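Local atomic coordinates of transglutaminase elicitor (Phytophthora sojae, PDB entry 3TW5), a protein that probably cross-links proteins by transferring acyl groups from glutamine side chains to amines, and is thought to act as an elicitor of plant innate immunity. Residues A65-K70 against N148-Q153; C143-N148 against S356-K361; N201-H206 against Y306-D311. The protein carries 1 engineered substitution. All coordinates share one frame; numbering follows the deposited sequence.

Contact 1: residues A65-K70 against N148-Q153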
loop_
_atom_site.group_PDB
_atom_site.type_symbol
_atom_site.label_atom_id
_atom_site.label_comp_id
_atom_site.label_asym_id
_atom_site.label_seq_id
_atom_site.Cartn_x
_atom_site.Cartn_y
_atom_site.Cartn_z
ATOM N N ALA A 65 20.042 8.454 -15.173
ATOM C CA ALA A 65 21.477 8.688 -15.279
ATOM C C ALA A 65 21.811 9.564 -16.488
ATOM O O ALA A 65 22.472 10.595 -16.348
ATOM C CB ALA A 65 22.230 7.367 -15.338
ATOM N N LYS A 66 21.327 9.159 -17.663
ATOM C CA LYS A 66 21.574 9.878 -18.915
ATOM C C LYS A 66 21.136 11.344 -18.877
ATOM O O LYS A 66 21.866 12.225 -19.333
ATOM C CB LYS A 66 20.888 9.170 -20.087
ATOM C CG LYS A 66 21.586 7.908 -20.571
ATOM C CD LYS A 66 20.832 7.297 -21.747
ATOM C CE LYS A 66 21.599 6.139 -22.364
ATOM N NZ LYS A 66 20.877 5.553 -23.533
ATOM N N ALA A 67 19.950 11.594 -18.328
ATOM C CA ALA A 67 19.367 12.934 -18.296
ATOM C C ALA A 67 20.109 13.892 -17.375
ATOM O O ALA A 67 20.305 15.063 -17.715
ATOM C CB ALA A 67 17.911 12.860 -17.891
ATOM N N PHE A 68 20.514 13.392 -16.210
ATOM C CA PHE A 68 21.086 14.236 -15.165
ATOM C C PHE A 68 22.592 14.022 -14.985
ATOM O O PHE A 68 23.137 14.218 -13.894
ATOM C CB PHE A 68 20.320 14.039 -13.851
ATOM C CG PHE A 68 18.855 14.371 -13.947
ATOM C CD1 PHE A 68 18.412 15.683 -13.802
ATOM C CD2 PHE A 68 17.916 13.373 -14.186
ATOM C CE1 PHE A 68 17.057 15.995 -13.893
ATOM C CE2 PHE A 68 16.559 13.676 -14.279
ATOM C CZ PHE A 68 16.131 14.991 -14.131
ATOM N N GLY A 69 23.251 13.618 -16.072
ATOM C CA GLY A 69 24.710 13.525 -16.142
ATOM C C GLY A 69 25.384 12.621 -15.127
ATOM O O GLY A 69 26.298 13.050 -14.420
ATOM N N LYS A 70 24.939 11.371 -15.055
ATOM C CA LYS A 70 25.563 10.377 -14.182
ATOM C C LYS A 70 25.979 9.153 -14.991
ATOM O O LYS A 70 25.405 8.878 -16.044
ATOM C CB LYS A 70 24.612 9.982 -13.048
ATOM C CG LYS A 70 24.255 11.137 -12.113
ATOM C CD LYS A 70 22.962 10.879 -11.354
ATOM C CE LYS A 70 23.215 10.222 -10.010
ATOM N NZ LYS A 70 23.714 11.198 -8.999
ATOM N N ASN A 148 16.829 16.780 -21.417
ATOM C CA ASN A 148 18.182 16.542 -21.944
ATOM C C ASN A 148 18.275 15.353 -22.911
ATOM O O ASN A 148 19.150 14.492 -22.784
ATOM C CB ASN A 148 19.216 16.437 -20.813
ATOM C CG ASN A 148 19.349 17.729 -20.014
ATOM O OD1 ASN A 148 19.073 18.824 -20.515
ATOM N ND2 ASN A 148 19.776 17.604 -18.760
ATOM N N GLY A 149 17.351 15.315 -23.870
ATOM C CA GLY A 149 17.389 14.343 -24.958
ATOM C C GLY A 149 16.832 12.966 -24.653
ATOM O O GLY A 149 16.753 12.118 -25.547
ATOM N N VAL A 150 16.453 12.727 -23.399
ATOM C CA VAL A 150 15.856 11.441 -23.021
ATOM C C VAL A 150 14.378 11.585 -22.631
ATOM O O VAL A 150 14.008 12.478 -21.859
ATOM C CB VAL A 150 16.701 10.679 -21.944
ATOM C CG1 VAL A 150 16.819 11.470 -20.674
ATOM C CG2 VAL A 150 16.120 9.302 -21.660
ATOM N N THR A 151 13.547 10.713 -23.203
ATOM C CA THR A 151 12.110 10.701 -22.942
ATOM C C THR A 151 11.801 9.825 -21.734
ATOM O O THR A 151 12.154 8.641 -21.702
ATOM C CB THR A 151 11.309 10.208 -24.175
ATOM O OG1 THR A 151 11.601 11.044 -25.300
ATOM C CG2 THR A 151 9.804 10.244 -23.909
ATOM N N PHE A 152 11.154 10.427 -20.740
ATOM C CA PHE A 152 10.675 9.710 -19.569
ATOM C C PHE A 152 9.196 9.396 -19.727
ATOM O O PHE A 152 8.373 10.302 -19.882
ATOM C CB PHE A 152 10.888 10.539 -18.301
ATOM C CG PHE A 152 12.324 10.659 -17.887
ATOM C CD1 PHE A 152 12.902 9.710 -17.049
ATOM C CD2 PHE A 152 13.100 11.728 -18.323
ATOM C CE1 PHE A 152 14.231 9.819 -16.659
ATOM C CE2 PHE A 152 14.427 11.845 -17.937
ATOM C CZ PHE A 152 14.994 10.888 -17.103
ATOM N N GLN A 153 8.865 8.111 -19.699
ATOM C CA GLN A 153 7.476 7.680 -19.741
ATOM C C GLN A 153 6.844 7.863 -18.361
ATOM O O GLN A 153 7.552 7.830 -17.354
ATOM C CB GLN A 153 7.382 6.220 -20.192
ATOM C CG GLN A 153 7.901 5.952 -21.611
ATOM C CD GLN A 153 7.119 6.690 -22.692
ATOM O OE1 GLN A 153 7.702 7.243 -23.623
ATOM N NE2 GLN A 153 5.797 6.699 -22.572
#

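Contact 2: residues C143-N148 against S356-K361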
loop_
_atom_site.group_PDB
_atom_site.type_symbol
_atom_site.label_atom_id
_atom_site.label_comp_id
_atom_site.label_asym_id
_atom_site.label_seq_id
_atom_site.Cartn_x
_atom_site.Cartn_y
_atom_site.Cartn_z
ATOM N N CYS A 143 1.484 12.178 -19.058
ATOM C CA CYS A 143 2.062 12.012 -20.390
ATOM C C CYS A 143 3.590 12.225 -20.388
ATOM O O CYS A 143 4.118 12.842 -19.459
ATOM C CB CYS A 143 1.344 12.936 -21.386
ATOM S SG CYS A 143 1.625 14.693 -21.119
ATOM N N PRO A 144 4.301 11.704 -21.417
ATOM C CA PRO A 144 5.774 11.693 -21.442
ATOM C C PRO A 144 6.445 13.060 -21.302
ATOM O O PRO A 144 5.862 14.082 -21.669
ATOM C CB PRO A 144 6.096 11.095 -22.817
ATOM C CG PRO A 144 4.915 10.272 -23.152
ATOM C CD PRO A 144 3.745 11.035 -22.609
ATOM N N VAL A 145 7.666 13.056 -20.765
ATOM C CA VAL A 145 8.466 14.270 -20.574
ATOM C C VAL A 145 9.881 14.066 -21.115
ATOM O O VAL A 145 10.565 13.108 -20.745
ATOM C CB VAL A 145 8.558 14.675 -19.079
ATOM C CG1 VAL A 145 9.351 15.970 -18.914
ATOM C CG2 VAL A 145 7.179 14.831 -18.477
ATOM N N LYS A 146 10.311 14.968 -21.994
ATOM C CA LYS A 146 11.673 14.937 -22.522
ATOM C C LYS A 146 12.550 15.916 -21.751
ATOM O O LYS A 146 12.201 17.090 -21.594
ATOM C CB LYS A 146 11.691 15.256 -24.021
ATOM N N HIS A 147 13.682 15.418 -21.260
ATOM C CA HIS A 147 14.640 16.238 -20.529
ATOM C C HIS A 147 16.058 15.823 -20.897
ATOM O O HIS A 147 16.436 14.664 -20.717
ATOM C CB HIS A 147 14.415 16.110 -19.023
ATOM C CG HIS A 147 15.181 17.108 -18.214
ATOM N ND1 HIS A 147 16.465 16.877 -17.769
ATOM C CD2 HIS A 147 14.844 18.342 -17.772
ATOM C CE1 HIS A 147 16.886 17.927 -17.086
ATOM N NE2 HIS A 147 15.922 18.829 -17.072
ATOM N N ASN A 148 16.829 16.780 -21.417
ATOM C CA ASN A 148 18.182 16.542 -21.944
ATOM C C ASN A 148 18.275 15.353 -22.911
ATOM O O ASN A 148 19.150 14.492 -22.784
ATOM C CB ASN A 148 19.216 16.437 -20.813
ATOM C CG ASN A 148 19.349 17.729 -20.014
ATOM O OD1 ASN A 148 19.073 18.824 -20.515
ATOM N ND2 ASN A 148 19.776 17.604 -18.760
ATOM N N SER A 356 10.736 15.476 -8.749
ATOM C CA SER A 356 9.600 16.394 -8.608
ATOM C C SER A 356 9.419 17.250 -9.857
ATOM O O SER A 356 8.296 17.446 -10.329
ATOM C CB SER A 356 9.780 17.304 -7.390
ATOM O OG SER A 356 9.926 16.550 -6.200
ATOM N N MET A 357 10.539 17.747 -10.381
ATOM C CA MET A 357 10.564 18.580 -11.581
ATOM C C MET A 357 9.913 17.863 -12.766
ATOM O O MET A 357 9.108 18.456 -13.490
ATOM C CB MET A 357 12.010 18.994 -11.896
ATOM C CG MET A 357 12.201 19.850 -13.149
ATOM S SD MET A 357 12.473 18.890 -14.659
ATOM C CE MET A 357 14.017 18.064 -14.273
ATOM N N LEU A 358 10.259 16.589 -12.943
ATOM C CA LEU A 358 9.718 15.773 -14.030
ATOM C C LEU A 358 8.253 15.405 -13.797
ATOM O O LEU A 358 7.457 15.390 -14.738
ATOM C CB LEU A 358 10.568 14.514 -14.237
ATOM C CG LEU A 358 11.992 14.671 -14.787
ATOM C CD1 LEU A 358 12.730 13.347 -14.724
ATOM C CD2 LEU A 358 11.999 15.221 -16.211
ATOM N N LEU A 359 7.910 15.119 -12.540
ATOM C CA LEU A 359 6.534 14.812 -12.145
ATOM C C LEU A 359 5.568 15.964 -12.424
ATOM O O LEU A 359 4.440 15.738 -12.867
ATOM C CB LEU A 359 6.471 14.437 -10.661
ATOM C CG LEU A 359 6.939 13.043 -10.240
ATOM C CD1 LEU A 359 7.239 13.029 -8.754
ATOM C CD2 LEU A 359 5.915 11.973 -10.590
ATOM N N LYS A 360 6.016 17.192 -12.162
ATOM C CA LYS A 360 5.194 18.381 -12.383
ATOM C C LYS A 360 4.893 18.586 -13.865
ATOM O O LYS A 360 3.781 18.971 -14.229
ATOM C CB LYS A 360 5.865 19.633 -11.808
ATOM C CG LYS A 360 4.937 20.838 -11.729
ATOM C CD LYS A 360 5.701 22.152 -11.717
ATOM C CE LYS A 360 4.742 23.333 -11.823
ATOM N NZ LYS A 360 5.454 24.639 -11.791
ATOM N N LYS A 361 5.887 18.325 -14.709
ATOM C CA LYS A 361 5.731 18.448 -16.155
ATOM C C LYS A 361 4.856 17.336 -16.725
ATOM O O LYS A 361 4.108 17.556 -17.675
ATOM C CB LYS A 361 7.094 18.450 -16.846
ATOM C CG LYS A 361 7.898 19.715 -16.622
ATOM C CD LYS A 361 9.239 19.639 -17.324
ATOM C CE LYS A 361 10.018 20.928 -17.149
ATOM N NZ LYS A 361 11.384 20.805 -17.715
#

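Contact 3: residues N201-H206 against Y306-D311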
loop_
_atom_site.group_PDB
_atom_site.type_symbol
_atom_site.label_atom_id
_atom_site.label_comp_id
_atom_site.label_asym_id
_atom_site.label_seq_id
_atom_site.Cartn_x
_atom_site.Cartn_y
_atom_site.Cartn_z
ATOM N N ASN A 201 -8.265 -4.964 15.677
ATOM C CA ASN A 201 -9.651 -4.935 16.143
ATOM C C ASN A 201 -10.597 -4.424 15.053
ATOM O O ASN A 201 -10.342 -3.379 14.453
ATOM C CB ASN A 201 -9.778 -4.085 17.411
ATOM C CG ASN A 201 -11.029 -4.406 18.210
ATOM O OD1 ASN A 201 -12.144 -4.323 17.703
ATOM N ND2 ASN A 201 -10.847 -4.768 19.473
ATOM N N PRO A 202 -11.684 -5.174 14.777
ATOM C CA PRO A 202 -12.635 -4.765 13.742
ATOM C C PRO A 202 -13.386 -3.479 14.090
ATOM O O PRO A 202 -13.826 -2.764 13.186
ATOM C CB PRO A 202 -13.595 -5.954 13.651
ATOM C CG PRO A 202 -13.441 -6.679 14.928
ATOM C CD PRO A 202 -12.029 -6.485 15.352
ATOM N N ALA A 203 -13.522 -3.189 15.382
ATOM C CA ALA A 203 -14.053 -1.903 15.830
ATOM C C ALA A 203 -13.157 -0.791 15.312
ATOM O O ALA A 203 -13.635 0.166 14.698
ATOM C CB ALA A 203 -14.146 -1.846 17.341
ATOM N N TYR A 204 -11.852 -0.934 15.543
ATOM C CA TYR A 204 -10.893 0.040 15.051
ATOM C C TYR A 204 -10.929 0.127 13.524
ATOM O O TYR A 204 -10.948 1.223 12.965
ATOM C CB TYR A 204 -9.468 -0.229 15.562
ATOM C CG TYR A 204 -8.480 0.719 14.937
ATOM C CD1 TYR A 204 -8.486 2.072 15.269
ATOM C CD2 TYR A 204 -7.584 0.282 13.968
ATOM C CE1 TYR A 204 -7.612 2.958 14.672
ATOM C CE2 TYR A 204 -6.699 1.163 13.363
ATOM C CZ TYR A 204 -6.720 2.499 13.722
ATOM O OH TYR A 204 -5.853 3.380 13.128
ATOM N N PHE A 205 -10.954 -1.025 12.859
ATOM C CA PHE A 205 -11.012 -1.067 11.399
ATOM C C PHE A 205 -12.161 -0.215 10.851
ATOM O O PHE A 205 -11.943 0.645 9.994
ATOM C CB PHE A 205 -11.112 -2.514 10.894
ATOM C CG PHE A 205 -11.326 -2.627 9.407
ATOM C CD1 PHE A 205 -10.285 -2.378 8.517
ATOM C CD2 PHE A 205 -12.569 -2.982 8.896
ATOM C CE1 PHE A 205 -10.485 -2.479 7.141
ATOM C CE2 PHE A 205 -12.774 -3.084 7.524
ATOM C CZ PHE A 205 -11.730 -2.832 6.647
ATOM N N HIS A 206 -13.372 -0.452 11.359
ATOM C CA HIS A 206 -14.563 0.276 10.916
ATOM C C HIS A 206 -14.452 1.769 11.216
ATOM O O HIS A 206 -14.638 2.591 10.322
ATOM C CB HIS A 206 -15.836 -0.310 11.544
ATOM C CG HIS A 206 -17.107 0.184 10.918
ATOM N ND1 HIS A 206 -17.711 -0.452 9.854
ATOM C CD2 HIS A 206 -17.890 1.250 11.210
ATOM C CE1 HIS A 206 -18.809 0.202 9.517
ATOM N NE2 HIS A 206 -18.941 1.239 10.324
ATOM N N TYR A 306 -17.964 -8.768 10.418
ATOM C CA TYR A 306 -17.676 -8.585 11.830
ATOM C C TYR A 306 -18.889 -8.149 12.640
ATOM O O TYR A 306 -19.815 -7.524 12.115
ATOM C CB TYR A 306 -16.514 -7.597 12.027
ATOM C CG TYR A 306 -16.588 -6.327 11.200
ATOM C CD1 TYR A 306 -16.030 -6.268 9.922
ATOM C CD2 TYR A 306 -17.195 -5.178 11.707
ATOM C CE1 TYR A 306 -16.090 -5.102 9.162
ATOM C CE2 TYR A 306 -17.257 -4.004 10.956
ATOM C CZ TYR A 306 -16.703 -3.975 9.686
ATOM O OH TYR A 306 -16.763 -2.818 8.947
ATOM N N LEU A 307 -18.879 -8.508 13.918
ATOM C CA LEU A 307 -19.850 -8.008 14.878
ATOM C C LEU A 307 -19.257 -6.787 15.556
ATOM O O LEU A 307 -18.148 -6.848 16.079
ATOM C CB LEU A 307 -20.162 -9.068 15.943
ATOM C CG LEU A 307 -20.914 -10.354 15.590
ATOM C CD1 LEU A 307 -20.848 -11.325 16.760
ATOM C CD2 LEU A 307 -22.362 -10.066 15.204
ATOM N N LEU A 308 -19.986 -5.679 15.537
ATOM C CA LEU A 308 -19.589 -4.500 16.298
ATOM C C LEU A 308 -20.323 -4.472 17.633
ATOM O O LEU A 308 -21.522 -4.759 17.697
ATOM C CB LEU A 308 -19.860 -3.216 15.510
ATOM C CG LEU A 308 -18.978 -2.904 14.298
ATOM C CD1 LEU A 308 -19.404 -1.589 13.666
ATOM C CD2 LEU A 308 -17.504 -2.858 14.676
ATOM N N GLU A 309 -19.596 -4.140 18.696
ATOM C CA GLU A 309 -20.187 -4.036 20.027
ATOM C C GLU A 309 -20.591 -2.599 20.325
ATOM O O GLU A 309 -19.783 -1.676 20.199
ATOM C CB GLU A 309 -19.220 -4.545 21.091
ATOM C CG GLU A 309 -18.911 -6.023 20.986
ATOM C CD GLU A 309 -17.596 -6.393 21.640
ATOM O OE1 GLU A 309 -17.018 -5.543 22.345
ATOM O OE2 GLU A 309 -17.136 -7.536 21.448
ATOM N N LEU A 310 -21.852 -2.425 20.715
ATOM C CA LEU A 310 -22.416 -1.112 21.014
ATOM C C LEU A 310 -22.804 -1.001 22.482
ATOM O O LEU A 310 -23.238 -1.978 23.091
ATOM C CB LEU A 310 -23.644 -0.859 20.138
ATOM C CG LEU A 310 -23.502 -0.172 18.773
ATOM C CD1 LEU A 310 -22.420 -0.784 17.888
ATOM C CD2 LEU A 310 -24.843 -0.187 18.053
ATOM N N ASP A 311 -22.636 0.189 23.053
ATOM C CA ASP A 311 -23.159 0.474 24.388
ATOM C C ASP A 311 -24.572 1.061 24.269
ATOM O O ASP A 311 -25.145 1.074 23.176
ATOM C CB ASP A 311 -22.215 1.403 25.170
ATOM C CG ASP A 311 -22.135 2.810 24.584
ATOM O OD1 ASP A 311 -22.738 3.076 23.520
ATOM O OD2 ASP A 311 -21.456 3.661 25.199
#

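Contact 1: residues A65-K70 against N148-Q153
Ala-67, the last residue of helix 60-67, is the bump of this contact: its CB methyl enters a hollow built by Val-150 and Phe-152 on strand 150-152. Set between the backbone N and carbonyl carbon of its own residue (chi1 61°), Val-150 CG1 is the branch that meets the methyl, 3.3 Å from Ala-67 CB. Phe-152 offers its rim rather than its face, CZ lying 3.6 Å from Ala-67 CB, with the methyl in the ring plane. The Phe-68 ring, where the chain leaves the helix, reaches back so that CE2 comes 4.3 Å from Phe-152 CZ; its other neighbours include Leu-358 of helix 352-364. The polar link sits beside the methyl: Asn-148 ND2 donates to Ala-67 O over 2.8 Å, nearly straight (178°) and in the planes of both the amide and the carbonyl. Val-150 and Phe-152 thus hold the apolar side of the helix end, while Asn-148 holds its backbone. The implication is that the hairpin turn at Asn-148 and Gly-149 supplies a side-chain donor for Ala-67 O, a carbonyl at the end of the helix where the i+4 pattern of backbone bonding runs out.

Contact 2: residues C143-N148 against S356-K361
Val-145 and His-147 point from strand 145-147 onto Met-357, Leu-358 and Lys-361 of helix 352-364, so one strand of a two-stranded β-hairpin lies against the C-terminal helix. The segment axes come within 9.0 Å, and their directions make an angle of 140°, closer to antiparallel than to perpendicular.

Apolar packing joins Leu-358 and Lys-361 to Val-145 and Leu-358 to His-147. Leu-358 CD2 sits between the two strand residues, 3.8 Å from His-147 CB and 3.9 Å from Val-145 CG1. The two branches of Val-145 divide the work: CG1, anti to the backbone N (chi1 -178°), meets the aliphatic part of Lys-361 at CB and CD as well as Leu-358, whereas CG2 lies against the helix backbone at Leu-358 O and Lys-361 C. Leu-358 also touches Phe-152 on the other hairpin strand and Leu-157 of helix 154-167, which places its side chain between the hairpin and helix 154-167.

Just before the strand, Cys-143 is joined by a disulfide to Cys-365, and its backbone bonds to Ser-362.

The extended Lys-361 chain brings NZ near the edge of the His-147 ring, 4.2 Å from CD2; Lys-361 NZ and His-147 NE2 make no direct contact.

The aromatic contact is a CH-pi interaction. The Met-357 chain bends at chi2 and chi3, and its CE methyl comes over one face of His-147, 3.8 Å from the ring centroid and displaced toward the rim, where CE is 3.5 Å from NE2.

Contact 3: residues N201-H206 against Y306-D311
Tyr-306 meets Pro-202, Phe-205 and His-206 where the start of helix 202-215 lies across strand 299-310, a helix-on-sheet contact of the large antiparallel sheet; the two short segments run at 89° to each other. At Tyr-306, CB lies 3.7 Å from Pro-202 CB in the first turn, and ring atom CE1 touches Phe-205 CD2. With CG set between backbone N and carbonyl carbon (chi1 46°), the root of the ring also packs on the proline, Tyr-306 CG lying 3.9 Å from Pro-202 CB. Its OH makes a near-straight hydrogen bond with His-206 ND1, 2.7 Å long and at the edge of the imidazole; either could be the donor. Ser-275 on neighbouring strand 269-280 is a second partner of this buried hydroxyl. The two rings meet rim to rim, with planes at 68°. Leu-308 comes to the helix with both branches: CD2 packs 3.8 Å from Ala-203 CA and also against Pro-202 O, beside the helix start where Asn-201 OD1, as N-cap, accepts from Ala-203 N. The other branch of Leu-308 makes a CH-pi contact, CD1 standing over one face of His-206, 4.1 Å from the ring centroid.

Contacts 1 and 2 form one continuous patch, their centres 10 Å apart, and share Asn-148. They use the two strands of the same hairpin, joined by a probable hydrogen bond of 2.7 Å from Phe-152 N to Val-145 O. Phe-68 connects them further, its CE1 lying 3.7 Å from Met-357 CE, so the end of helix 60-67 with the residue after it, the hairpin and helix 352-364 pack together. Lys-70, in segment 65-70 but not touching 148-153, forms a salt bridge with a cyclohexylpropylsulfonate, probably from the crystallisation liquor. Contact 3 is separate, on the opposite side of the chain's centre, its centre 51 Å from that of contact 1 and 46 Å from that of contact 2. In sequence it is nested within the loop that contact 2 closes.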